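Local coordinates for protein Tni2 (Pseudomonas fluorescens, PDB 6B12) that is probably the immunity protein that binds and neutralises Tne2, a toxic effector of the type VI secretion system thought to degrade NAD(P)+, at residues 34-39 against 45-50; 79-84 against 90-95; 126-129 against 134-137. All blocks are in the same frame, centred on the assembly; numbering follows the deposited sequence.

Contact 1 of 3, residues 34-39 against 45-50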
ATOM      1  N   VAL C  34      -1.318   3.915 -13.699  1.00 16.22           N
ATOM      2  CA  VAL C  34      -0.934   5.283 -14.021  1.00 16.23           C
ATOM      3  C   VAL C  34       0.352   5.210 -14.823  1.00 15.16           C
ATOM      4  O   VAL C  34       1.328   4.590 -14.384  1.00 15.19           O
ATOM      5  CB  VAL C  34      -0.754   6.102 -12.742  1.00 14.10           C
ATOM      6  CG1 VAL C  34      -0.047   7.469 -13.023  1.00 15.29           C
ATOM      7  CG2 VAL C  34      -2.109   6.306 -12.089  1.00 16.54           C
ATOM      8  N   VAL C  35       0.348   5.818 -16.007  1.00 14.23           N
ATOM      9  CA  VAL C  35       1.511   5.781 -16.876  1.00 12.28           C
ATOM     10  C   VAL C  35       2.251   7.106 -16.928  1.00 16.49           C
ATOM     11  O   VAL C  35       3.344   7.153 -17.505  1.00 14.70           O
ATOM     12  CB  VAL C  35       1.131   5.332 -18.303  1.00 16.75           C
ATOM     13  CG1 VAL C  35       0.577   3.884 -18.261  1.00 16.26           C
ATOM     14  CG2 VAL C  35       0.105   6.287 -18.936  1.00 19.26           C
ATOM     15  N   GLU C  36       1.689   8.183 -16.380  1.00 15.21           N
ATOM     16  CA  GLU C  36       2.390   9.461 -16.415  1.00 14.17           C
ATOM     17  C   GLU C  36       2.044  10.274 -15.178  1.00 14.03           C
ATOM     18  O   GLU C  36       0.886  10.283 -14.743  1.00 15.85           O
ATOM     19  CB  GLU C  36       2.045  10.275 -17.669  1.00 17.64           C
ATOM     20  CG  GLU C  36       2.628  11.702 -17.584  1.00 19.84           C
ATOM     21  CD  GLU C  36       2.525  12.466 -18.859  1.00 26.40           C
ATOM     22  OE1 GLU C  36       2.140  11.861 -19.871  1.00 23.79           O
ATOM     23  OE2 GLU C  36       2.824  13.686 -18.830  1.00 28.77           O
ATOM     24  N   ALA C  37       3.062  10.924 -14.599  1.00 15.04           N
ATOM     25  CA  ALA C  37       2.876  11.967 -13.600  1.00 15.59           C
ATOM     26  C   ALA C  37       3.424  13.256 -14.186  1.00 15.41           C
ATOM     27  O   ALA C  37       4.527  13.261 -14.739  1.00 16.77           O
ATOM     28  CB  ALA C  37       3.589  11.631 -12.293  1.00 18.65           C
ATOM     29  N   ARG C  38       2.639  14.327 -14.116  1.00 13.43           N
ATOM     30  CA  ARG C  38       3.001  15.594 -14.726  1.00 15.71           C
ATOM     31  C   ARG C  38       2.777  16.699 -13.707  1.00 16.07           C
ATOM     32  O   ARG C  38       1.860  16.614 -12.883  1.00 18.04           O
ATOM     33  CB  ARG C  38       2.141  15.797 -15.998  1.00 20.43           C
ATOM     34  CG  ARG C  38       2.102  17.142 -16.632  1.00 26.24           C
ATOM     35  CD  ARG C  38       1.151  17.073 -17.850  1.00 27.22           C
ATOM     36  NE  ARG C  38      -0.268  16.975 -17.483  1.00 26.18           N
ATOM     37  CZ  ARG C  38      -1.210  16.405 -18.233  1.00 26.23           C
ATOM     38  NH1 ARG C  38      -0.902  15.843 -19.400  1.00 29.17           N
ATOM     39  NH2 ARG C  38      -2.469  16.381 -17.809  1.00 31.54           N
ATOM     40  N   TRP C  39       3.618  17.736 -13.746  1.00 14.79           N
ATOM     41  CA  TRP C  39       3.452  18.842 -12.799  1.00 13.02           C
ATOM     42  C   TRP C  39       4.121  20.093 -13.342  1.00 17.19           C
ATOM     43  O   TRP C  39       4.907  20.044 -14.290  1.00 16.37           O
ATOM     44  CB  TRP C  39       4.032  18.500 -11.408  1.00 12.94           C
ATOM     45  CG  TRP C  39       5.557  18.290 -11.401  1.00 14.57           C
ATOM     46  CD1 TRP C  39       6.510  19.211 -11.055  1.00 16.27           C
ATOM     47  CD2 TRP C  39       6.268  17.086 -11.744  1.00 16.01           C
ATOM     48  NE1 TRP C  39       7.771  18.660 -11.164  1.00 15.10           N
ATOM     49  CE2 TRP C  39       7.650  17.359 -11.598  1.00 16.50           C
ATOM     50  CE3 TRP C  39       5.867  15.812 -12.191  1.00 15.49           C
ATOM     51  CZ2 TRP C  39       8.632  16.411 -11.862  1.00 18.83           C
ATOM     52  CZ3 TRP C  39       6.850  14.868 -12.458  1.00 17.88           C
ATOM     53  CH2 TRP C  39       8.214  15.172 -12.290  1.00 18.49           C
ATOM     54  N   LEU C  45       6.319  22.674 -17.627  1.00 16.72           N
ATOM     55  CA  LEU C  45       5.617  21.438 -17.333  1.00 16.64           C
ATOM     56  C   LEU C  45       6.625  20.301 -17.395  1.00 15.95           C
ATOM     57  O   LEU C  45       7.389  20.199 -18.363  1.00 18.43           O
ATOM     58  CB  LEU C  45       4.507  21.199 -18.360  1.00 20.94           C
ATOM     59  CG  LEU C  45       3.372  20.318 -17.868  1.00 31.60           C
ATOM     60  CD1 LEU C  45       2.601  21.080 -16.782  1.00 33.42           C
ATOM     61  CD2 LEU C  45       2.489  19.985 -19.053  1.00 39.88           C
ATOM     62  N   LEU C  46       6.640  19.478 -16.364  1.00 14.92           N
ATOM     63  CA  LEU C  46       7.605  18.395 -16.249  1.00 14.73           C
ATOM     64  C   LEU C  46       6.842  17.100 -16.053  1.00 15.93           C
ATOM     65  O   LEU C  46       5.728  17.089 -15.523  1.00 17.45           O
ATOM     66  CB  LEU C  46       8.563  18.635 -15.076  1.00 17.10           C
ATOM     67  CG  LEU C  46       9.320  19.964 -15.220  1.00 19.93           C
ATOM     68  CD1 LEU C  46       9.909  20.344 -13.881  1.00 20.87           C
ATOM     69  CD2 LEU C  46      10.428  19.780 -16.266  1.00 16.69           C
ATOM     70  N   SER C  47       7.453  15.999 -16.455  1.00 16.61           N
ATOM     71  CA  SER C  47       6.739  14.744 -16.291  1.00 13.94           C
ATOM     72  C   SER C  47       7.718  13.589 -16.194  1.00 18.24           C
ATOM     73  O   SER C  47       8.887  13.708 -16.557  1.00 18.87           O
ATOM     74  CB  SER C  47       5.785  14.501 -17.459  1.00 17.82           C
ATOM     75  OG  SER C  47       6.540  14.326 -18.641  1.00 21.47           O
ATOM     76  N   VAL C  48       7.201  12.465 -15.710  1.00 15.79           N
ATOM     77  CA  VAL C  48       7.844  11.157 -15.844  1.00 14.86           C
ATOM     78  C   VAL C  48       6.813  10.195 -16.411  1.00 16.06           C
ATOM     79  O   VAL C  48       5.626  10.280 -16.084  1.00 14.81           O
ATOM     80  CB  VAL C  48       8.391  10.659 -14.493  1.00 22.05           C
ATOM     81  CG1 VAL C  48       9.548  11.574 -14.048  1.00 22.55           C
ATOM     82  CG2 VAL C  48       7.275  10.640 -13.440  1.00 19.24           C
ATOM     83  N   VAL C  49       7.250   9.293 -17.286  1.00 15.58           N
ATOM     84  CA  VAL C  49       6.316   8.432 -18.008  1.00 13.63           C
ATOM     85  C   VAL C  49       6.839   7.011 -17.952  1.00 13.30           C
ATOM     86  O   VAL C  49       8.014   6.783 -18.238  1.00 14.94           O
ATOM     87  CB  VAL C  49       6.167   8.861 -19.480  1.00 14.49           C
ATOM     88  CG1 VAL C  49       5.207   7.906 -20.213  1.00 17.39           C
ATOM     89  CG2 VAL C  49       5.737  10.314 -19.576  1.00 20.07           C
ATOM     90  N   ASN C  50       5.973   6.064 -17.602  1.00 13.20           N
ATOM     91  CA  ASN C  50       6.364   4.650 -17.580  1.00 13.45           C
ATOM     92  C   ASN C  50       5.181   3.832 -18.074  1.00 14.03           C
ATOM     93  O   ASN C  50       4.174   3.744 -17.374  1.00 15.32           O
ATOM     94  CB  ASN C  50       6.791   4.234 -16.163  1.00 12.64           C
ATOM     95  CG  ASN C  50       7.342   2.814 -16.115  1.00 19.71           C
ATOM     96  OD1 ASN C  50       7.349   2.121 -17.124  1.00 22.50           O
ATOM     97  ND2 ASN C  50       7.799   2.384 -14.951  1.00 19.31           N
TER
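Trp39 and Leu46 pair across the two strands and are joined by two backbone hydrogen bonds, Leu46 N to Trp39 O at 2.8 Å and Trp39 N to Leu46 O. The same reciprocal pattern recurs at Ala37 and Val48, and a single bond from Asn50 N to Val35 O ends the ladder. Glu36–Val49 and Arg38–Ser47 are the non-hydrogen-bonded pairs between them, where alpha C-H groups point at carbonyls, as in Ser47 CA to Ala37 O at 3.1 Å.

Apolar contact dominates the face that carries Ala37, Trp39, Leu46 and Val48. With chi1 at 65°, the indole swings across to the partner strand. Leu46 CB makes a CH-pi contact over its five-membered ring, 4.1 Å from the centroid, and Leu46 O lies over the same face near the rim. Farther along, Trp39 CH2 reaches Val48 CG1 at 4.2 Å, and Ala37 CB meets Val48 CG2.

On the other face, long polar side chains lend their aliphatic parts. Arg38 CD packs on Leu45 CD2 at 3.4 Å, while the guanidinium goes on to a salt bridge with Glu6. The extended Glu36 lays its carboxylate beside Ser47 CB (3.4 Å from OE2) and Val49 CG2.

Strand 5-9 borders 34-39 on the side away from 45-50, with a classic beta bulge where Val35 and Glu36 both face Ile8. The apolar face meets strand 64-70 through Leu65, Ile67 and Trp69, strand 54-58 packs on Ala37, and Trp39 NE1 is bound by Gly85 O.

Contact 2 of 3, residues 79-84 against 90-95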
ATOM      1  N   THR C  79      11.052   0.058  -8.366  1.00 14.91           N
ATOM      2  CA  THR C  79      12.143   0.782  -7.722  1.00 12.91           C
ATOM      3  C   THR C  79      11.622   2.149  -7.281  1.00 14.17           C
ATOM      4  O   THR C  79      10.896   2.803  -8.029  1.00 16.01           O
ATOM      5  CB  THR C  79      13.332   0.959  -8.684  1.00 17.87           C
ATOM      6  OG1 THR C  79      13.817  -0.332  -9.101  1.00 20.76           O
ATOM      7  CG2 THR C  79      14.463   1.718  -8.012  1.00 19.94           C
ATOM      8  N   LEU C  80      11.999   2.565  -6.078  1.00 14.34           N
ATOM      9  CA  LEU C  80      11.569   3.853  -5.536  1.00 11.93           C
ATOM     10  C   LEU C  80      12.615   4.923  -5.815  1.00 14.96           C
ATOM     11  O   LEU C  80      13.799   4.731  -5.520  1.00 15.54           O
ATOM     12  CB  LEU C  80      11.328   3.719  -4.032  1.00 14.93           C
ATOM     13  CG  LEU C  80      10.956   5.011  -3.305  1.00 13.57           C
ATOM     14  CD1 LEU C  80       9.621   5.600  -3.804  1.00 13.06           C
ATOM     15  CD2 LEU C  80      10.954   4.740  -1.780  1.00 14.99           C
ATOM     16  N   TYR C  81      12.166   6.062  -6.352  1.00 13.23           N
ATOM     17  CA  TYR C  81      13.015   7.216  -6.613  1.00 12.38           C
ATOM     18  C   TYR C  81      12.423   8.441  -5.940  1.00 14.19           C
ATOM     19  O   TYR C  81      11.207   8.578  -5.844  1.00 16.28           O
ATOM     20  CB  TYR C  81      13.122   7.519  -8.110  1.00 15.24           C
ATOM     21  CG  TYR C  81      13.696   6.379  -8.909  1.00 15.58           C
ATOM     22  CD1 TYR C  81      15.074   6.242  -9.063  1.00 13.93           C
ATOM     23  CD2 TYR C  81      12.860   5.419  -9.479  1.00 17.01           C
ATOM     24  CE1 TYR C  81      15.602   5.180  -9.796  1.00 19.46           C
ATOM     25  CE2 TYR C  81      13.371   4.365 -10.209  1.00 17.52           C
ATOM     26  CZ  TYR C  81      14.749   4.247 -10.361  1.00 21.89           C
ATOM     27  OH  TYR C  81      15.276   3.201 -11.090  1.00 21.78           O
ATOM     28  N   VAL C  82      13.303   9.332  -5.499  1.00 13.89           N
ATOM     29  CA  VAL C  82      12.927  10.698  -5.112  1.00 12.76           C
ATOM     30  C   VAL C  82      13.426  11.610  -6.215  1.00 13.95           C
ATOM     31  O   VAL C  82      14.622  11.631  -6.513  1.00 17.71           O
ATOM     32  CB  VAL C  82      13.524  11.093  -3.757  1.00 16.37           C
ATOM     33  CG1 VAL C  82      13.239  12.574  -3.464  1.00 18.03           C
ATOM     34  CG2 VAL C  82      12.938  10.218  -2.678  1.00 17.99           C
ATOM     35  N   VAL C  83      12.515  12.362  -6.824  1.00 14.47           N
ATOM     36  CA  VAL C  83      12.834  13.227  -7.949  1.00 11.92           C
ATOM     37  C   VAL C  83      12.680  14.668  -7.492  1.00 15.60           C
ATOM     38  O   VAL C  83      11.712  15.001  -6.810  1.00 15.30           O
ATOM     39  CB  VAL C  83      11.903  12.939  -9.145  1.00 11.58           C
ATOM     40  CG1 VAL C  83      12.222  13.841 -10.313  1.00 14.58           C
ATOM     41  CG2 VAL C  83      11.981  11.439  -9.559  1.00 16.62           C
ATOM     42  N   SER C  84      13.636  15.507  -7.847  1.00 15.19           N
ATOM     43  CA  SER C  84      13.537  16.916  -7.489  1.00 16.94           C
ATOM     44  C   SER C  84      12.369  17.571  -8.238  1.00 17.53           C
ATOM     45  O   SER C  84      11.937  17.113  -9.297  1.00 15.97           O
ATOM     46  CB  SER C  84      14.851  17.645  -7.810  1.00 19.85           C
ATOM     47  OG  SER C  84      15.118  17.650  -9.199  1.00 21.44           O
ATOM     48  N   GLN C  90      17.649  12.970  -9.475  1.00 17.19           N
ATOM     49  CA  GLN C  90      16.858  12.022  -8.731  1.00 18.25           C
ATOM     50  C   GLN C  90      17.797  11.116  -7.961  1.00 20.00           C
ATOM     51  O   GLN C  90      19.006  11.080  -8.213  1.00 19.92           O
ATOM     52  CB  GLN C  90      15.947  11.208  -9.647  1.00 21.88           C
ATOM     53  CG  GLN C  90      16.694  10.252 -10.525  1.00 21.10           C
ATOM     54  CD  GLN C  90      15.755   9.443 -11.390  1.00 27.55           C
ATOM     55  OE1 GLN C  90      14.700   9.923 -11.789  1.00 28.76           O
ATOM     56  NE2 GLN C  90      16.134   8.223 -11.680  1.00 25.68           N
ATOM     57  N   ILE C  91      17.226  10.426  -6.983  1.00 16.06           N
ATOM     58  CA  ILE C  91      17.969   9.514  -6.119  1.00 17.05           C
ATOM     59  C   ILE C  91      17.179   8.220  -6.013  1.00 17.16           C
ATOM     60  O   ILE C  91      15.986   8.241  -5.711  1.00 19.26           O
ATOM     61  CB  ILE C  91      18.191  10.100  -4.713  1.00 21.60           C
ATOM     62  CG1 ILE C  91      18.852  11.475  -4.796  1.00 29.65           C
ATOM     63  CG2 ILE C  91      19.030   9.119  -3.854  1.00 24.02           C
ATOM     64  CD1 ILE C  91      18.918  12.210  -3.457  1.00 42.61           C
ATOM     65  N   ARG C  92      17.845   7.100  -6.231  1.00 17.06           N
ATOM     66  CA  ARG C  92      17.234   5.804  -5.994  1.00 16.59           C
ATOM     67  C   ARG C  92      17.308   5.482  -4.505  1.00 16.78           C
ATOM     68  O   ARG C  92      18.389   5.543  -3.897  1.00 18.55           O
ATOM     69  CB  ARG C  92      17.967   4.734  -6.816  1.00 18.48           C
ATOM     70  CG  ARG C  92      17.415   3.321  -6.664  1.00 17.96           C
ATOM     71  CD  ARG C  92      18.313   2.335  -7.385  1.00 19.89           C
ATOM     72  NE  ARG C  92      17.863   0.957  -7.210  1.00 24.94           N
ATOM     73  CZ  ARG C  92      18.037   0.246  -6.103  1.00 29.11           C
ATOM     74  NH1 ARG C  92      18.656   0.775  -5.047  1.00 29.80           N
ATOM     75  NH2 ARG C  92      17.608  -1.014  -6.055  1.00 35.47           N
ATOM     76  N   ILE C  93      16.164   5.164  -3.905  1.00 15.76           N
ATOM     77  CA  ILE C  93      16.125   4.853  -2.483  1.00 16.87           C
ATOM     78  C   ILE C  93      16.489   3.382  -2.289  1.00 19.68           C
ATOM     79  O   ILE C  93      16.039   2.509  -3.043  1.00 20.56           O
ATOM     80  CB  ILE C  93      14.733   5.174  -1.905  1.00 15.32           C
ATOM     81  CG1 ILE C  93      14.332   6.644  -2.141  1.00 16.20           C
ATOM     82  CG2 ILE C  93      14.643   4.755  -0.432  1.00 16.24           C
ATOM     83  CD1 ILE C  93      15.318   7.670  -1.559  1.00 17.31           C
ATOM     84  N   ALA C  94      17.302   3.094  -1.271  1.00 22.02           N
ATOM     85  CA  ALA C  94      17.731   1.721  -1.021  1.00 24.67           C
ATOM     86  C   ALA C  94      16.533   0.810  -0.742  1.00 24.43           C
ATOM     87  O   ALA C  94      15.643   1.167   0.037  1.00 26.58           O
ATOM     88  CB  ALA C  94      18.708   1.698   0.161  1.00 24.60           C
ATOM     89  N   ASP C  95      16.498  -0.371  -1.385  1.00 23.33           N
ATOM     90  CA  ASP C  95      15.510  -1.386  -1.015  1.00 23.31           C
ATOM     91  C   ASP C  95      16.178  -2.680  -0.550  1.00 23.70           C
ATOM     92  O   ASP C  95      15.564  -3.757  -0.575  1.00 24.85           O
ATOM     93  CB  ASP C  95      14.487  -1.651  -2.132  1.00 27.58           C
ATOM     94  CG  ASP C  95      15.111  -1.993  -3.478  1.00 31.14           C
ATOM     95  OD1 ASP C  95      16.243  -2.504  -3.530  1.00 32.21           O
ATOM     96  OD2 ASP C  95      14.423  -1.767  -4.501  1.00 33.12           O
TER
HETATM   97  O   HOH W   1      14.851  -2.155  -6.977  1.00 32.78           O
HETATM   98  O   HOH W   2      16.891  -0.286  -9.375  1.00 37.55           O
HETATM   99  O   HOH W   3      13.967   1.113  -4.514  1.00 21.44           O
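Tyr81 and Gln90 meet diagonally, the amide NE2 lying 3.4 Å from Tyr81 CD1 with ring and amide planes 32° apart. Gln90 is brought there by a chi1 of 69°, which sets CG between its backbone N and carbonyl carbon; its OE1 then rests beside Val83 CG2. Arg92 touches the same ring with its CB, 3.8 Å from Tyr81 CE1, and its outstretched chain runs on to cross Thr79 CG2 at about a right angle, NE and CG being equally near that methyl.

On the side of Leu80 and Val82 the contact is apolar. Ile93 lies alongside Leu80, with CB 3.8 Å from Leu80 CD2, and its CD1 reaches Val82 CG2 at 3.7 Å.

Backbone bonds set the register: Val82 and Ile91 exchange two hydrogen bonds, and Ile93 N donates to Leu80 O at 2.9 Å. Three waters bridge the strands at the end away from the turn. One in the plane of the Arg92 guanidinium accepts from NE at 2.7 Å and donates to Thr79 OG1. Another links Thr79 OG1 to Asp95 OD2, and a third ties Leu80 N to Ile93 O and Asp95 OD2. A weak salt-bridge hydrogen bond from Arg92 NH2 to Asp95 OD1 draws the guanidinium to the same cluster. Asp71, just after strand 64-70, is hydrogen-bonded to Thr79 OG1.

Tyr108, Cys124 and Ile139 of the next sheet cover Leu80. The arrangement is that of a beta hairpin closing an antiparallel meander, with 90-92 as an outermost strand of its sheet within this chain.

Contact 3 of 3, residues 126-129 against 134-137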
ATOM      1  N   PHE C 126       7.231  -1.288   2.640  1.00 18.67           N
ATOM      2  CA  PHE C 126       8.277  -2.150   2.099  1.00 16.46           C
ATOM      3  C   PHE C 126       7.926  -3.594   2.432  1.00 15.35           C
ATOM      4  O   PHE C 126       7.641  -3.903   3.593  1.00 17.05           O
ATOM      5  CB  PHE C 126       9.615  -1.742   2.736  1.00 16.35           C
ATOM      6  CG  PHE C 126      10.796  -2.652   2.448  1.00 17.05           C
ATOM      7  CD1 PHE C 126      11.632  -2.405   1.371  1.00 22.53           C
ATOM      8  CD2 PHE C 126      11.141  -3.667   3.336  1.00 19.32           C
ATOM      9  CE1 PHE C 126      12.753  -3.199   1.154  1.00 18.89           C
ATOM     10  CE2 PHE C 126      12.262  -4.460   3.126  1.00 23.20           C
ATOM     11  CZ  PHE C 126      13.064  -4.239   2.041  1.00 20.03           C
ATOM     12  N   SER C 127       7.894  -4.458   1.408  1.00 16.63           N
ATOM     13  CA  SER C 127       7.622  -5.880   1.590  1.00 17.41           C
ATOM     14  C   SER C 127       8.950  -6.626   1.595  1.00 19.26           C
ATOM     15  O   SER C 127       9.626  -6.696   0.561  1.00 18.33           O
ATOM     16  CB  SER C 127       6.704  -6.396   0.481  1.00 26.06           C
ATOM     17  OG  SER C 127       6.340  -7.751   0.741  1.00 32.42           O
ATOM     18  N   ARG C 128       9.311  -7.196   2.750  1.00 17.36           N
ATOM     19  CA  ARG C 128      10.574  -7.913   2.877  1.00 18.27           C
ATOM     20  C   ARG C 128      10.521  -9.193   2.047  1.00 23.81           C
ATOM     21  O   ARG C 128       9.571  -9.957   2.141  1.00 23.26           O
ATOM     22  CB  ARG C 128      10.840  -8.239   4.349  1.00 25.02           C
ATOM     23  CG  ARG C 128      12.119  -9.013   4.602  1.00 23.35           C
ATOM     24  CD  ARG C 128      12.508  -8.931   6.066  1.00 22.06           C
ATOM     25  NE  ARG C 128      11.587  -9.653   6.950  1.00 25.21           N
ATOM     26  CZ  ARG C 128      11.666  -9.636   8.281  1.00 27.00           C
ATOM     27  NH1 ARG C 128      12.619  -8.919   8.888  1.00 23.75           N
ATOM     28  NH2 ARG C 128      10.777 -10.301   8.999  1.00 28.19           N
ATOM     29  N   GLN C 129      11.532  -9.412   1.212  1.00 20.28           N
ATOM     30  CA  GLN C 129      11.427 -10.463   0.204  1.00 22.77           C
ATOM     31  C   GLN C 129      11.295 -11.845   0.832  1.00 29.69           C
ATOM     32  O   GLN C 129      10.538 -12.688   0.335  1.00 33.07           O
ATOM     33  CB  GLN C 129      12.637 -10.398  -0.725  1.00 26.08           C
ATOM     34  CG  GLN C 129      12.716 -11.507  -1.750  1.00 36.75           C
ATOM     35  CD  GLN C 129      14.140 -11.717  -2.237  1.00 49.24           C
ATOM     36  OE1 GLN C 129      14.691 -10.881  -2.955  1.00 49.70           O
ATOM     37  NE2 GLN C 129      14.752 -12.824  -1.828  1.00 54.46           N
HETATM   38  N   MSE C 134       5.743  -6.683   6.255  1.00 27.32           N
HETATM   39  CA  MSE C 134       5.632  -5.288   5.842  1.00 26.32           C
HETATM   40  C   MSE C 134       6.370  -4.396   6.818  1.00 24.59           C
HETATM   41  O   MSE C 134       6.286  -4.583   8.044  1.00 24.48           O
HETATM   42  CB  MSE C 134       4.168  -4.830   5.766  1.00 27.32           C
HETATM   43  CG  MSE C 134       3.277  -5.641   4.834  1.00 39.37           C
HETATM   44 SE   MSE C 134       3.903  -5.567   2.983  1.00 44.58          SE
HETATM   45  CE  MSE C 134       4.254  -3.656   2.828  1.00 27.84           C
ATOM     46  N   PHE C 135       7.076  -3.419   6.275  1.00 23.45           N
ATOM     47  CA  PHE C 135       7.784  -2.445   7.083  1.00 21.97           C
ATOM     48  C   PHE C 135       7.406  -1.060   6.606  1.00 24.83           C
ATOM     49  O   PHE C 135       7.327  -0.811   5.403  1.00 21.68           O
ATOM     50  CB  PHE C 135       9.287  -2.625   6.996  1.00 21.20           C
ATOM     51  CG  PHE C 135       9.759  -3.859   7.673  1.00 23.29           C
ATOM     52  CD1 PHE C 135       9.651  -5.086   7.044  1.00 22.98           C
ATOM     53  CD2 PHE C 135      10.288  -3.794   8.947  1.00 25.93           C
ATOM     54  CE1 PHE C 135      10.065  -6.248   7.682  1.00 24.40           C
ATOM     55  CE2 PHE C 135      10.718  -4.949   9.587  1.00 24.39           C
ATOM     56  CZ  PHE C 135      10.603  -6.169   8.955  1.00 27.85           C
ATOM     57  N   ARG C 136       7.165  -0.179   7.558  1.00 20.83           N
ATOM     58  CA  ARG C 136       6.987   1.239   7.271  1.00 20.22           C
ATOM     59  C   ARG C 136       8.361   1.886   7.194  1.00 18.91           C
ATOM     60  O   ARG C 136       9.151   1.791   8.151  1.00 19.36           O
ATOM     61  CB  ARG C 136       6.139   1.883   8.364  1.00 21.47           C
ATOM     62  CG  ARG C 136       6.215   3.393   8.344  1.00 19.76           C
ATOM     63  CD  ARG C 136       5.387   3.975   9.475  1.00 24.06           C
ATOM     64  NE  ARG C 136       5.705   5.392   9.654  1.00 20.48           N
ATOM     65  CZ  ARG C 136       5.128   6.161  10.563  1.00 27.84           C
ATOM     66  NH1 ARG C 136       4.192   5.648  11.364  1.00 25.07           N
ATOM     67  NH2 ARG C 136       5.472   7.439  10.659  1.00 25.97           N
ATOM     68  N   VAL C 137       8.667   2.516   6.059  1.00 18.63           N
ATOM     69  CA  VAL C 137       9.968   3.145   5.833  1.00 17.61           C
ATOM     70  C   VAL C 137       9.743   4.636   5.631  1.00 17.14           C
ATOM     71  O   VAL C 137       9.150   5.060   4.636  1.00 17.61           O
ATOM     72  CB  VAL C 137      10.710   2.527   4.641  1.00 17.90           C
ATOM     73  CG1 VAL C 137      12.125   3.155   4.506  1.00 17.03           C
ATOM     74  CG2 VAL C 137      10.817   1.014   4.817  1.00 18.64           C
TER
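Phe135 CZ lies over one face of the Arg128 guanidinium, near its rim and 3.4 Å from NH1. The two planes are 63° apart, so the ring presents its far corner to the guanidinium instead of stacking flat on it. A bend at chi3 (69°) turns the arginine toward the far end of the ring, so that its NE and CZ also pass close to Phe135 CE1. Phe126 O lies at the edge of the Phe135 ring, near its plane, and His151 stacks on this ring from strand 145-152. The Phe126 ring, in turn, passes Phe135 CB at 4.2 Å from its CD2 and is met edge-to-face by Tyr108.

A salt bridge from Arg128 NH2 to Asp131 in the turn anchors the guanidinium and may ease the proximity of Arg130, whose like charge lies near NH1.

Apolar contacts continue on the same face where Phe126 CB packs on Val137 CG2 at 3.7 Å. On the reverse face, selenomethionine Met134 curls at chi2 and chi3, setting its SE 3.8 Å from Ser127 CB and its CE 3.5 Å from Phe126 O. Ser127 OG is bound by Gln132 in the turn.

Two backbone hydrogen bonds, Phe126 N to Phe135 O and Phe135 N to Phe126 O, each 2.8 Å, hold the pair together. This is the turn end of an antiparallel hairpin, 121-128 with 134-140, formed by the third and fourth strands of a five-stranded antiparallel meander whose Phe126, Phe135 and Val137 side chains pack against strand 96-99.

All three contacts lie in antiparallel hairpins following one another along the chain, each in a different sheet. Contact 3 is buried throughout; contacts 1 and 2 are partly buried, mixing buried apolar side chains with exposed ones. Contact 1 relies on an indole and aliphatic chains, contact 2 adds a water and carboxylate network at its open end, and contact 3 sets an arginine against one phenyl ring amid aromatic neighbours. Contact 2 lies between the others: Ser84 O meets Trp39 CZ2 of contact 1, and Asp95 O meets Phe126 CE1 of contact 3. Contacts 1 and 3 sit on opposite sides of the chain's centre, about 17 Å apart at their nearest atoms.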